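Local coordinates for mandelate racemase/muconate lactonizing enzyme family protein (Azoarcus sp., PDB 2QDE), which is of unknown function but belongs to the enolase superfamily, pairing an N-terminal capping domain with a TIM-barrel domain that binds a barium ion in this model, at residues A[298-303]-A[329-334]; A[12-17]-A[30-35]; A[336-341]-A[350-355]. All blocks are in the same frame, centred on the assembly; numbering follows the deposited sequence.

Contact 1: A[298-303]-A[329-334]; sequences CMVGSG and PLHIHD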
ATOM      1  N   CYS A 298      36.010   2.648   5.275  1.00 21.30           N
ATOM      2  CA  CYS A 298      36.780   3.689   5.927  1.00 22.96           C
ATOM      3  C   CYS A 298      36.987   4.836   4.960  1.00 23.39           C
ATOM      4  O   CYS A 298      36.704   4.713   3.770  1.00 22.68           O
ATOM      5  CB  CYS A 298      38.151   3.155   6.351  1.00 22.93           C
ATOM      6  SG  CYS A 298      39.286   2.868   4.959  1.00 26.88           S
ATOM      7  N   MET A 299      37.453   5.959   5.497  1.00 21.88           N
ATOM      8  CA  MET A 299      37.783   7.129   4.695  1.00 23.44           C
ATOM      9  C   MET A 299      39.308   7.091   4.803  1.00 23.32           C
ATOM     10  O   MET A 299      39.895   7.758   5.652  1.00 25.22           O
ATOM     11  CB  MET A 299      37.230   8.405   5.342  1.00 21.05           C
ATOM     12  CG  MET A 299      35.702   8.444   5.473  1.00 21.33           C
ATOM     13  SD  MET A 299      34.837   8.659   3.904  1.00 19.05           S
ATOM     14  CE  MET A 299      34.943  10.428   3.698  1.00 20.55           C
ATOM     15  N   VAL A 300      39.926   6.261   3.966  1.00 24.60           N
ATOM     16  CA  VAL A 300      41.376   6.049   3.939  1.00 24.21           C
ATOM     17  C   VAL A 300      42.189   7.012   4.799  1.00 25.49           C
ATOM     18  O   VAL A 300      42.343   8.195   4.467  1.00 23.76           O
ATOM     19  CB  VAL A 300      41.912   6.105   2.502  1.00 25.80           C
ATOM     20  CG1 VAL A 300      43.421   5.876   2.503  1.00 26.74           C
ATOM     21  CG2 VAL A 300      41.219   5.047   1.659  1.00 27.31           C
ATOM     22  N   GLY A 301      42.722   6.485   5.896  1.00 23.68           N
ATOM     23  CA  GLY A 301      43.507   7.300   6.800  1.00 23.21           C
ATOM     24  C   GLY A 301      44.572   6.527   7.553  1.00 23.20           C
ATOM     25  O   GLY A 301      44.827   5.354   7.276  1.00 23.29           O
ATOM     26  N   SER A 302      45.183   7.202   8.520  1.00 21.29           N
ATOM     27  CA  SER A 302      46.246   6.644   9.342  1.00 21.76           C
ATOM     28  C   SER A 302      45.730   5.563  10.276  1.00 21.76           C
ATOM     29  O   SER A 302      44.556   5.208  10.235  1.00 20.14           O
ATOM     30  CB  SER A 302      46.858   7.751  10.191  1.00 20.92           C
ATOM     31  OG  SER A 302      45.902   8.212  11.139  1.00 21.85           O
ATOM     32  N   GLY A 303      46.622   5.054  11.122  1.00 20.32           N
ATOM     33  CA  GLY A 303      46.234   4.043  12.088  1.00 18.44           C
ATOM     34  C   GLY A 303      45.252   4.661  13.068  1.00 19.02           C
ATOM     35  O   GLY A 303      44.476   3.954  13.724  1.00 18.47           O
ATOM     36  N   PRO A 329      45.199   2.195   6.649  1.00 21.38           N
ATOM     37  CA  PRO A 329      46.663   2.126   6.724  1.00 21.53           C
ATOM     38  C   PRO A 329      47.323   1.270   5.640  1.00 22.15           C
ATOM     39  O   PRO A 329      48.410   1.601   5.163  1.00 22.33           O
ATOM     40  CB  PRO A 329      46.910   1.572   8.127  1.00 22.68           C
ATOM     41  CG  PRO A 329      45.755   2.131   8.914  1.00 22.25           C
ATOM     42  CD  PRO A 329      44.601   1.869   7.956  1.00 21.21           C
ATOM     43  N   LEU A 330      46.678   0.171   5.253  1.00 21.96           N
ATOM     44  CA  LEU A 330      47.245  -0.702   4.227  1.00 21.02           C
ATOM     45  C   LEU A 330      47.237  -0.034   2.853  1.00 22.09           C
ATOM     46  O   LEU A 330      48.108  -0.297   2.027  1.00 20.30           O
ATOM     47  CB  LEU A 330      46.486  -2.036   4.163  1.00 19.97           C
ATOM     48  CG  LEU A 330      46.410  -2.857   5.456  1.00 20.85           C
ATOM     49  CD1 LEU A 330      45.710  -4.186   5.178  1.00 20.76           C
ATOM     50  CD2 LEU A 330      47.805  -3.107   5.997  1.00 21.86           C
ATOM     51  N   HIS A 331      46.254   0.826   2.604  1.00 22.73           N
ATOM     52  CA  HIS A 331      46.177   1.518   1.322  1.00 24.52           C
ATOM     53  C   HIS A 331      47.196   2.660   1.298  1.00 24.30           C
ATOM     54  O   HIS A 331      47.892   2.869   0.301  1.00 24.17           O
ATOM     55  CB  HIS A 331      44.761   2.060   1.087  1.00 25.58           C
ATOM     56  CG  HIS A 331      43.712   0.991   1.021  1.00 28.52           C
ATOM     57  ND1 HIS A 331      42.565   1.026   1.787  1.00 30.06           N
ATOM     58  CD2 HIS A 331      43.637  -0.143   0.284  1.00 29.46           C
ATOM     59  CE1 HIS A 331      41.830  -0.042   1.524  1.00 30.80           C
ATOM     60  NE2 HIS A 331      42.457  -0.768   0.616  1.00 31.03           N
ATOM     61  N   ILE A 332      47.294   3.394   2.402  1.00 23.25           N
ATOM     62  CA  ILE A 332      48.240   4.503   2.470  1.00 24.46           C
ATOM     63  C   ILE A 332      49.690   4.028   2.343  1.00 24.91           C
ATOM     64  O   ILE A 332      50.501   4.645   1.641  1.00 23.67           O
ATOM     65  CB  ILE A 332      48.090   5.291   3.804  1.00 24.41           C
ATOM     66  CG1 ILE A 332      46.784   6.087   3.795  1.00 23.85           C
ATOM     67  CG2 ILE A 332      49.280   6.230   4.008  1.00 22.18           C
ATOM     68  CD1 ILE A 332      46.532   6.854   5.082  1.00 25.92           C
ATOM     69  N   HIS A 333      50.011   2.928   3.015  1.00 23.48           N
ATOM     70  CA  HIS A 333      51.371   2.403   3.000  1.00 24.40           C
ATOM     71  C   HIS A 333      51.619   1.284   1.989  1.00 24.12           C
ATOM     72  O   HIS A 333      52.634   0.598   2.050  1.00 24.98           O
ATOM     73  CB  HIS A 333      51.739   1.948   4.411  1.00 22.59           C
ATOM     74  CG  HIS A 333      51.670   3.047   5.424  1.00 23.77           C
ATOM     75  ND1 HIS A 333      52.619   4.043   5.508  1.00 23.03           N
ATOM     76  CD2 HIS A 333      50.732   3.342   6.355  1.00 23.74           C
ATOM     77  CE1 HIS A 333      52.268   4.905   6.446  1.00 24.45           C
ATOM     78  NE2 HIS A 333      51.126   4.503   6.974  1.00 24.09           N
ATOM     79  N   ASP A 334      50.693   1.121   1.054  1.00 25.73           N
ATOM     80  CA  ASP A 334      50.793   0.107   0.009  1.00 27.63           C
ATOM     81  C   ASP A 334      51.407  -1.223   0.474  1.00 27.94           C
ATOM     82  O   ASP A 334      52.468  -1.624   0.008  1.00 27.48           O
ATOM     83  CB  ASP A 334      51.587   0.685  -1.173  1.00 29.06           C
ATOM     84  CG  ASP A 334      51.513  -0.185  -2.413  1.00 31.08           C
ATOM     85  OD1 ASP A 334      50.468  -0.819  -2.642  1.00 33.27           O
ATOM     86  OD2 ASP A 334      52.492  -0.224  -3.179  1.00 33.53           O
TER
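I332, P329 and V300 form the heart of a buried contact in which the loop after barrel strand 294-296 passes along the short helix 328-332. I332 comes from the helix with CG1 anti to its own carbonyl carbon (chi1 -71°) and an extended second torsion (178°), so that CD1 reaches the G301-S302 peptide. There CD1 lies 3.2 Å from G301 O, a tight methyl-to-carbonyl contact. V300 meets the same side chain from the loop: its CG1, anti to the backbone N (chi1 -180°), rests 3.6 Å from I332 CG1, the two side chains passing alongside each other in opposite directions. The other branch, V300 CG2, approaches the H331 ring obliquely, 4.2 Å from H331 ND1. P329 sets the CG and CD methylenes of its ring against the loop backbone, with P329 CG 3.6 Å from S302 O and 3.7 Å from G303 CA. G301 O also sits 3.2 Å from P329 N, but that nitrogen carries no hydrogen and the approach is plain packing. The loop then enters helix 303-315, where S302 is the N-cap: its OG takes the N-H of L304 and also bonds D49 of the N-terminal domain. D344 makes an indirect polar link, its carboxylate binding G303 N with one oxygen and H333 NE2 with the other. A Schellman motif with D334 as C-prime residue ends helix 328-332, and I332 CG2 lies 3.9 Å above the centre of the H333 ring. The V300 side chain is about 11 Å from the barium ion held by D195, N197, E221 and D246. With no hydrogen bond between the segments, the join depends on close fit of methyl, methylene and carbonyl surfaces, directed by a third residue that holds both.

Contact 2: A[12-17]-A[30-35]; sequences PISTPM and RIDGVL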
ATOM      1  N   PRO A  12      45.198  20.531   9.907  1.00 19.75           N
ATOM      2  CA  PRO A  12      44.997  20.059   8.533  1.00 19.78           C
ATOM      3  C   PRO A  12      46.244  19.325   8.031  1.00 20.91           C
ATOM      4  O   PRO A  12      47.337  19.894   8.002  1.00 20.06           O
ATOM      5  CB  PRO A  12      44.745  21.351   7.769  1.00 20.38           C
ATOM      6  CG  PRO A  12      45.678  22.311   8.463  1.00 20.39           C
ATOM      7  CD  PRO A  12      45.486  21.979   9.936  1.00 18.99           C
ATOM      8  N   ILE A  13      46.087  18.062   7.650  1.00 19.26           N
ATOM      9  CA  ILE A  13      47.218  17.291   7.152  1.00 20.42           C
ATOM     10  C   ILE A  13      47.007  16.726   5.751  1.00 20.00           C
ATOM     11  O   ILE A  13      45.875  16.533   5.290  1.00 19.24           O
ATOM     12  CB  ILE A  13      47.579  16.108   8.097  1.00 21.66           C
ATOM     13  CG1 ILE A  13      46.368  15.198   8.288  1.00 21.29           C
ATOM     14  CG2 ILE A  13      48.067  16.636   9.444  1.00 20.20           C
ATOM     15  CD1 ILE A  13      46.716  13.857   8.955  1.00 21.51           C
ATOM     16  N   SER A  14      48.117  16.481   5.070  1.00 19.27           N
ATOM     17  CA  SER A  14      48.090  15.912   3.732  1.00 20.38           C
ATOM     18  C   SER A  14      49.068  14.741   3.754  1.00 20.95           C
ATOM     19  O   SER A  14      50.268  14.934   3.933  1.00 19.40           O
ATOM     20  CB  SER A  14      48.522  16.952   2.694  1.00 19.26           C
ATOM     21  OG  SER A  14      47.574  18.003   2.590  1.00 19.96           O
ATOM     22  N   THR A  15      48.549  13.530   3.577  1.00 21.22           N
ATOM     23  CA  THR A  15      49.381  12.333   3.608  1.00 20.72           C
ATOM     24  C   THR A  15      49.633  11.707   2.236  1.00 22.96           C
ATOM     25  O   THR A  15      48.702  11.316   1.537  1.00 22.62           O
ATOM     26  CB  THR A  15      48.755  11.269   4.524  1.00 20.51           C
ATOM     27  OG1 THR A  15      48.475  11.853   5.797  1.00 21.26           O
ATOM     28  CG2 THR A  15      49.702  10.094   4.711  1.00 20.81           C
ATOM     29  N   PRO A  16      50.910  11.613   1.834  1.00 24.37           N
ATOM     30  CA  PRO A  16      51.260  11.026   0.538  1.00 25.36           C
ATOM     31  C   PRO A  16      51.007   9.516   0.534  1.00 27.12           C
ATOM     32  O   PRO A  16      51.145   8.851   1.561  1.00 25.56           O
ATOM     33  CB  PRO A  16      52.751  11.342   0.399  1.00 26.04           C
ATOM     34  CG  PRO A  16      52.952  12.546   1.291  1.00 26.05           C
ATOM     35  CD  PRO A  16      52.095  12.214   2.474  1.00 24.60           C
ATOM     36  N   MET A  17      50.648   8.985  -0.630  1.00 29.39           N
ATOM     37  CA  MET A  17      50.387   7.559  -0.794  1.00 31.13           C
ATOM     38  C   MET A  17      51.640   6.807  -1.253  1.00 32.84           C
ATOM     39  O   MET A  17      52.522   7.387  -1.904  1.00 32.66           O
ATOM     40  CB  MET A  17      49.278   7.359  -1.830  1.00 31.77           C
ATOM     41  CG  MET A  17      47.961   8.020  -1.466  1.00 32.87           C
ATOM     42  SD  MET A  17      46.937   7.004  -0.388  1.00 34.38           S
ATOM     43  CE  MET A  17      45.788   6.351  -1.557  1.00 34.11           C
ATOM     44  N   ARG A  30      47.762  12.413  -2.850  1.00 31.80           N
ATOM     45  CA  ARG A  30      47.830  12.640  -1.410  1.00 30.87           C
ATOM     46  C   ARG A  30      46.441  12.685  -0.770  1.00 30.28           C
ATOM     47  O   ARG A  30      45.459  13.090  -1.393  1.00 30.71           O
ATOM     48  CB  ARG A  30      48.572  13.949  -1.112  1.00 31.63           C
ATOM     49  CG  ARG A  30      47.791  15.204  -1.456  1.00 32.92           C
ATOM     50  CD  ARG A  30      48.558  16.463  -1.053  1.00 33.80           C
ATOM     51  NE  ARG A  30      47.687  17.641  -1.008  1.00 32.23           N
ATOM     52  CZ  ARG A  30      48.096  18.862  -0.678  1.00 32.75           C
ATOM     53  NH1 ARG A  30      49.371  19.077  -0.363  1.00 32.31           N
ATOM     54  NH2 ARG A  30      47.233  19.871  -0.654  1.00 32.47           N
ATOM     55  N   ILE A  31      46.377  12.267   0.487  1.00 28.19           N
ATOM     56  CA  ILE A  31      45.132  12.247   1.239  1.00 25.54           C
ATOM     57  C   ILE A  31      45.011  13.511   2.089  1.00 24.97           C
ATOM     58  O   ILE A  31      45.811  13.720   3.005  1.00 23.72           O
ATOM     59  CB  ILE A  31      45.089  11.026   2.178  1.00 25.46           C
ATOM     60  CG1 ILE A  31      45.152   9.733   1.365  1.00 27.38           C
ATOM     61  CG2 ILE A  31      43.845  11.081   3.039  1.00 27.17           C
ATOM     62  CD1 ILE A  31      44.060   9.603   0.311  1.00 28.66           C
ATOM     63  N   ASP A  32      44.020  14.350   1.788  1.00 22.30           N
ATOM     64  CA  ASP A  32      43.809  15.576   2.552  1.00 21.43           C
ATOM     65  C   ASP A  32      42.763  15.346   3.641  1.00 22.35           C
ATOM     66  O   ASP A  32      41.600  15.029   3.354  1.00 21.87           O
ATOM     67  CB  ASP A  32      43.365  16.725   1.644  1.00 22.34           C
ATOM     68  CG  ASP A  32      44.426  17.108   0.618  1.00 23.54           C
ATOM     69  OD1 ASP A  32      45.632  17.064   0.955  1.00 23.12           O
ATOM     70  OD2 ASP A  32      44.056  17.464  -0.520  1.00 25.57           O
ATOM     71  N   GLY A  33      43.178  15.509   4.890  1.00 21.11           N
ATOM     72  CA  GLY A  33      42.265  15.292   5.990  1.00 19.75           C
ATOM     73  C   GLY A  33      42.490  16.238   7.143  1.00 20.90           C
ATOM     74  O   GLY A  33      43.133  17.274   6.999  1.00 20.69           O
ATOM     75  N   VAL A  34      41.975  15.872   8.308  1.00 19.14           N
ATOM     76  CA  VAL A  34      42.109  16.711   9.475  1.00 19.21           C
ATOM     77  C   VAL A  34      42.287  15.885  10.742  1.00 19.44           C
ATOM     78  O   VAL A  34      41.748  14.786  10.850  1.00 17.98           O
ATOM     79  CB  VAL A  34      40.853  17.616   9.595  1.00 21.89           C
ATOM     80  CG1 VAL A  34      40.368  17.683  11.021  1.00 22.92           C
ATOM     81  CG2 VAL A  34      41.167  19.003   9.070  1.00 20.84           C
ATOM     82  N   LEU A  35      43.067  16.413  11.683  1.00 18.36           N
ATOM     83  CA  LEU A  35      43.274  15.761  12.969  1.00 17.88           C
ATOM     84  C   LEU A  35      42.652  16.682  14.006  1.00 19.17           C
ATOM     85  O   LEU A  35      42.718  17.908  13.878  1.00 20.45           O
ATOM     86  CB  LEU A  35      44.758  15.576  13.289  1.00 17.92           C
ATOM     87  CG  LEU A  35      45.624  14.656  12.425  1.00 19.23           C
ATOM     88  CD1 LEU A  35      46.956  14.452  13.138  1.00 19.51           C
ATOM     89  CD2 LEU A  35      44.943  13.308  12.192  1.00 19.12           C
TER
HETATM   90  O   HOH W   1      45.724  12.875   5.685  1.00 19.30           O
HETATM   91  O   HOH W   2      49.955  10.993  -2.832  1.00 30.62           O
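Two neighbouring strands of the antiparallel sheet in the N-terminal capping domain, 5-15 and 31-40, pair here, their short axes at 154° to each other. Part of the connection between them, 19-29, is not modelled, consistent with a mobile loop; in relatives of the enolase superfamily this loop closes over the active site. Backbone bonds come in two hydrogen-bonded pairs. I13 N gives to G33 O at 3.1 Å, and the return bond from G33 N to I13 O is shorter, 2.9 Å, and nearly straight at 172°. T15 N reaches I31 O at 2.8 Å, answered by I31 N to T15 O at 2.7 Å. I31 O also takes a CA-H contact from S14 and a bond from a water that touches T15 OG1; a second water accepts from both M17 N and R30 N where the strands end.

The closer apolar contacts gather round I13 and I31. The I13 side chain crosses that of L35 at about a right angle, its CD1 touching L35 CG and CD2. M17, bent at chi2 and chi3, brings SD to 3.7 Å from I31 CG1. L377 of helix 371-377 touches T15 nearby.

The polar cluster lies on the other face of the sheet, between S14 and D32, a non-hydrogen-bonded pair. S14 OG donates to D32 OD1 at 2.7 Å, from above the carboxylate plane, and also bonds T379 OG1. D32 OD1 also takes R30 NE in a salt bridge of 2.9 Å. R30, extended from CG to NE, thereby lays its guanidinium over the serine, with S14 OG 3.4 Å from R30 CZ, directly above the group's centre.

Contact 3: A[336-341]-A[350-355]; sequences LNSRDI and PRFEGG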
ATOM      1  N   LEU A 336      50.178  -5.254   2.753  1.00 26.21           N
ATOM      2  CA  LEU A 336      49.060  -6.125   3.117  1.00 25.72           C
ATOM      3  C   LEU A 336      48.950  -6.445   4.600  1.00 24.84           C
ATOM      4  O   LEU A 336      47.987  -7.076   5.032  1.00 24.04           O
ATOM      5  CB  LEU A 336      49.131  -7.423   2.307  1.00 24.81           C
ATOM      6  CG  LEU A 336      49.018  -7.214   0.794  1.00 24.85           C
ATOM      7  CD1 LEU A 336      49.292  -8.510   0.065  1.00 24.99           C
ATOM      8  CD2 LEU A 336      47.629  -6.678   0.455  1.00 26.07           C
ATOM      9  N   ASN A 337      49.950  -6.039   5.369  1.00 24.41           N
ATOM     10  CA  ASN A 337      49.936  -6.231   6.815  1.00 25.41           C
ATOM     11  C   ASN A 337      50.642  -5.031   7.433  1.00 24.69           C
ATOM     12  O   ASN A 337      51.356  -4.298   6.739  1.00 26.29           O
ATOM     13  CB  ASN A 337      50.601  -7.556   7.219  1.00 27.79           C
ATOM     14  CG  ASN A 337      51.961  -7.736   6.603  1.00 29.34           C
ATOM     15  OD1 ASN A 337      52.885  -6.964   6.873  1.00 30.82           O
ATOM     16  ND2 ASN A 337      52.097  -8.755   5.764  1.00 30.13           N
ATOM     17  N   SER A 338      50.427  -4.816   8.725  1.00 24.64           N
ATOM     18  CA  SER A 338      50.999  -3.663   9.419  1.00 24.28           C
ATOM     19  C   SER A 338      52.451  -3.757   9.878  1.00 25.98           C
ATOM     20  O   SER A 338      53.019  -2.752  10.315  1.00 25.49           O
ATOM     21  CB  SER A 338      50.127  -3.311  10.622  1.00 23.32           C
ATOM     22  OG  SER A 338      50.033  -4.413  11.508  1.00 23.92           O
ATOM     23  N   ARG A 339      53.058  -4.939   9.816  1.00 28.03           N
ATOM     24  CA  ARG A 339      54.453  -5.034  10.241  1.00 31.37           C
ATOM     25  C   ARG A 339      55.296  -4.289   9.208  1.00 31.64           C
ATOM     26  O   ARG A 339      56.407  -3.853   9.493  1.00 32.92           O
ATOM     27  CB  ARG A 339      54.911  -6.496  10.367  1.00 31.79           C
ATOM     28  CG  ARG A 339      54.369  -7.424   9.306  1.00 33.77           C
ATOM     29  CD  ARG A 339      55.144  -8.740   9.243  1.00 37.39           C
ATOM     30  NE  ARG A 339      56.463  -8.545   8.639  1.00 39.75           N
ATOM     31  CZ  ARG A 339      57.251  -9.531   8.211  1.00 41.47           C
ATOM     32  NH1 ARG A 339      56.862 -10.797   8.321  1.00 41.91           N
ATOM     33  NH2 ARG A 339      58.432  -9.246   7.665  1.00 41.35           N
ATOM     34  N   ASP A 340      54.745  -4.117   8.011  1.00 33.96           N
ATOM     35  CA  ASP A 340      55.460  -3.403   6.958  1.00 34.83           C
ATOM     36  C   ASP A 340      55.209  -1.894   6.989  1.00 35.04           C
ATOM     37  O   ASP A 340      55.444  -1.202   5.992  1.00 36.17           O
ATOM     38  CB  ASP A 340      55.081  -3.955   5.583  1.00 36.12           C
ATOM     39  CG  ASP A 340      55.613  -5.361   5.357  1.00 38.63           C
ATOM     40  OD1 ASP A 340      56.674  -5.699   5.948  1.00 39.35           O
ATOM     41  OD2 ASP A 340      54.981  -6.119   4.583  1.00 37.79           O
ATOM     42  N   ILE A 341      54.744  -1.381   8.126  1.00 33.46           N
ATOM     43  CA  ILE A 341      54.478   0.051   8.254  1.00 31.88           C
ATOM     44  C   ILE A 341      55.372   0.653   9.328  1.00 32.62           C
ATOM     45  O   ILE A 341      55.394   0.172  10.464  1.00 33.75           O
ATOM     46  CB  ILE A 341      53.005   0.312   8.627  1.00 30.32           C
ATOM     47  CG1 ILE A 341      52.084  -0.299   7.561  1.00 28.40           C
ATOM     48  CG2 ILE A 341      52.765   1.810   8.762  1.00 27.76           C
ATOM     49  CD1 ILE A 341      50.608  -0.194   7.893  1.00 27.72           C
ATOM     50  N   PRO A 350      47.308  -0.090  14.522  1.00 22.42           N
ATOM     51  CA  PRO A 350      46.628  -1.328  14.919  1.00 20.96           C
ATOM     52  C   PRO A 350      47.155  -2.494  14.084  1.00 21.17           C
ATOM     53  O   PRO A 350      47.479  -2.329  12.902  1.00 20.38           O
ATOM     54  CB  PRO A 350      45.164  -1.016  14.635  1.00 20.77           C
ATOM     55  CG  PRO A 350      45.082   0.444  14.962  1.00 19.71           C
ATOM     56  CD  PRO A 350      46.338   1.003  14.321  1.00 20.21           C
ATOM     57  N   ARG A 351      47.232  -3.670  14.696  1.00 20.53           N
ATOM     58  CA  ARG A 351      47.755  -4.848  14.020  1.00 21.96           C
ATOM     59  C   ARG A 351      46.892  -5.443  12.903  1.00 21.72           C
ATOM     60  O   ARG A 351      45.762  -5.877  13.125  1.00 21.75           O
ATOM     61  CB  ARG A 351      48.073  -5.932  15.055  1.00 23.67           C
ATOM     62  CG  ARG A 351      48.640  -7.211  14.463  1.00 25.59           C
ATOM     63  CD  ARG A 351      49.552  -7.912  15.457  1.00 28.84           C
ATOM     64  NE  ARG A 351      48.840  -8.664  16.490  1.00 30.24           N
ATOM     65  CZ  ARG A 351      48.479  -9.943  16.369  1.00 31.62           C
ATOM     66  NH1 ARG A 351      48.760 -10.611  15.255  1.00 31.71           N
ATOM     67  NH2 ARG A 351      47.860 -10.562  17.366  1.00 30.01           N
ATOM     68  N   PHE A 352      47.455  -5.454  11.699  1.00 20.80           N
ATOM     69  CA  PHE A 352      46.814  -6.025  10.521  1.00 21.22           C
ATOM     70  C   PHE A 352      47.721  -7.200  10.182  1.00 23.60           C
ATOM     71  O   PHE A 352      48.862  -7.001   9.755  1.00 22.33           O
ATOM     72  CB  PHE A 352      46.830  -5.036   9.358  1.00 20.93           C
ATOM     73  CG  PHE A 352      45.852  -3.908   9.498  1.00 20.10           C
ATOM     74  CD1 PHE A 352      44.534  -4.055   9.067  1.00 20.96           C
ATOM     75  CD2 PHE A 352      46.255  -2.687  10.031  1.00 20.29           C
ATOM     76  CE1 PHE A 352      43.630  -2.998   9.167  1.00 21.48           C
ATOM     77  CE2 PHE A 352      45.364  -1.623  10.138  1.00 21.24           C
ATOM     78  CZ  PHE A 352      44.047  -1.776   9.701  1.00 21.95           C
ATOM     79  N   GLU A 353      47.225  -8.417  10.368  1.00 23.23           N
ATOM     80  CA  GLU A 353      48.030  -9.597  10.095  1.00 25.05           C
ATOM     81  C   GLU A 353      47.189 -10.793   9.649  1.00 23.95           C
ATOM     82  O   GLU A 353      46.138 -11.073  10.228  1.00 22.54           O
ATOM     83  CB  GLU A 353      48.819  -9.965  11.353  1.00 26.03           C
ATOM     84  CG  GLU A 353      49.890 -11.023  11.135  1.00 30.18           C
ATOM     85  CD  GLU A 353      50.449 -11.544  12.444  1.00 32.99           C
ATOM     86  OE1 GLU A 353      50.696 -10.720  13.354  1.00 33.80           O
ATOM     87  OE2 GLU A 353      50.644 -12.774  12.565  1.00 35.85           O
ATOM     88  N   GLY A 354      47.661 -11.493   8.620  1.00 23.66           N
ATOM     89  CA  GLY A 354      46.953 -12.655   8.113  1.00 23.70           C
ATOM     90  C   GLY A 354      45.531 -12.376   7.660  1.00 25.27           C
ATOM     91  O   GLY A 354      44.682 -13.268   7.701  1.00 25.10           O
ATOM     92  N   GLY A 355      45.266 -11.147   7.220  1.00 24.44           N
ATOM     93  CA  GLY A 355      43.929 -10.799   6.770  1.00 23.63           C
ATOM     94  C   GLY A 355      42.976 -10.499   7.916  1.00 22.67           C
ATOM     95  O   GLY A 355      41.756 -10.564   7.749  1.00 22.36           O
TER
HETATM   96  O   HOH W   3      46.966  -8.755   6.832  1.00 23.49           O
HETATM   97  O   HOH W   4      51.486  -7.476  10.337  1.00 30.47           O
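Strand 351-353 forms a beta-hairpin with 356-358, G354 and G355 making the turn with positive phi angles, and segment 336-341 docks on it chiefly through S338. The tight part is a two-bond grip on F352. S338 N donates to F352 O at 2.9 Å, in the carbonyl plane and on a lone pair. In return, F352 N gives an almost straight bond (176°) to S338 OG, 2.8 Å away. The hydroxyl is placed for this by chi1 59°, which sets OG between the serine's own N and carbonyl carbon. S338 CB meets the F352 ring at its edge, in plane, while the ring itself packs on P329, L330 and L137.

The exposed side, at R351 and E353, is looser. These two form a salt bridge with each other, R351 NH1 lying 2.7 Å from E353 OE1, and R351 also makes a cation-pi contact with Y358. Elsewhere waters bridge the segments, one of them linking L336 O to G355 N. I341 N to S338 O closes a turn around R339 and D340. A second water accepts from R339 N and donates to F352 O at 2.7 Å.

In the fold
Along the chain the order is contact 2, contact 1, contact 3. Contact 2 belongs to the N-terminal domain's antiparallel sheet; the other two lie in the barrel domain. Contact 1 is the hub: its centre is 11 Å from each of the others, whose own centres are 21 Å apart and whose nearest atoms stay about 10 Å from each other. Toward contact 2 it packs V300 and I332 against I31, T15 and M17, part of the interface between the two domains. Toward contact 3, L330 and H333 touch 336-341, and G303 touches P350. Helix 328-332 thus lies between the capping sheet and the hairpin strand 351-353, which follows it in the chain.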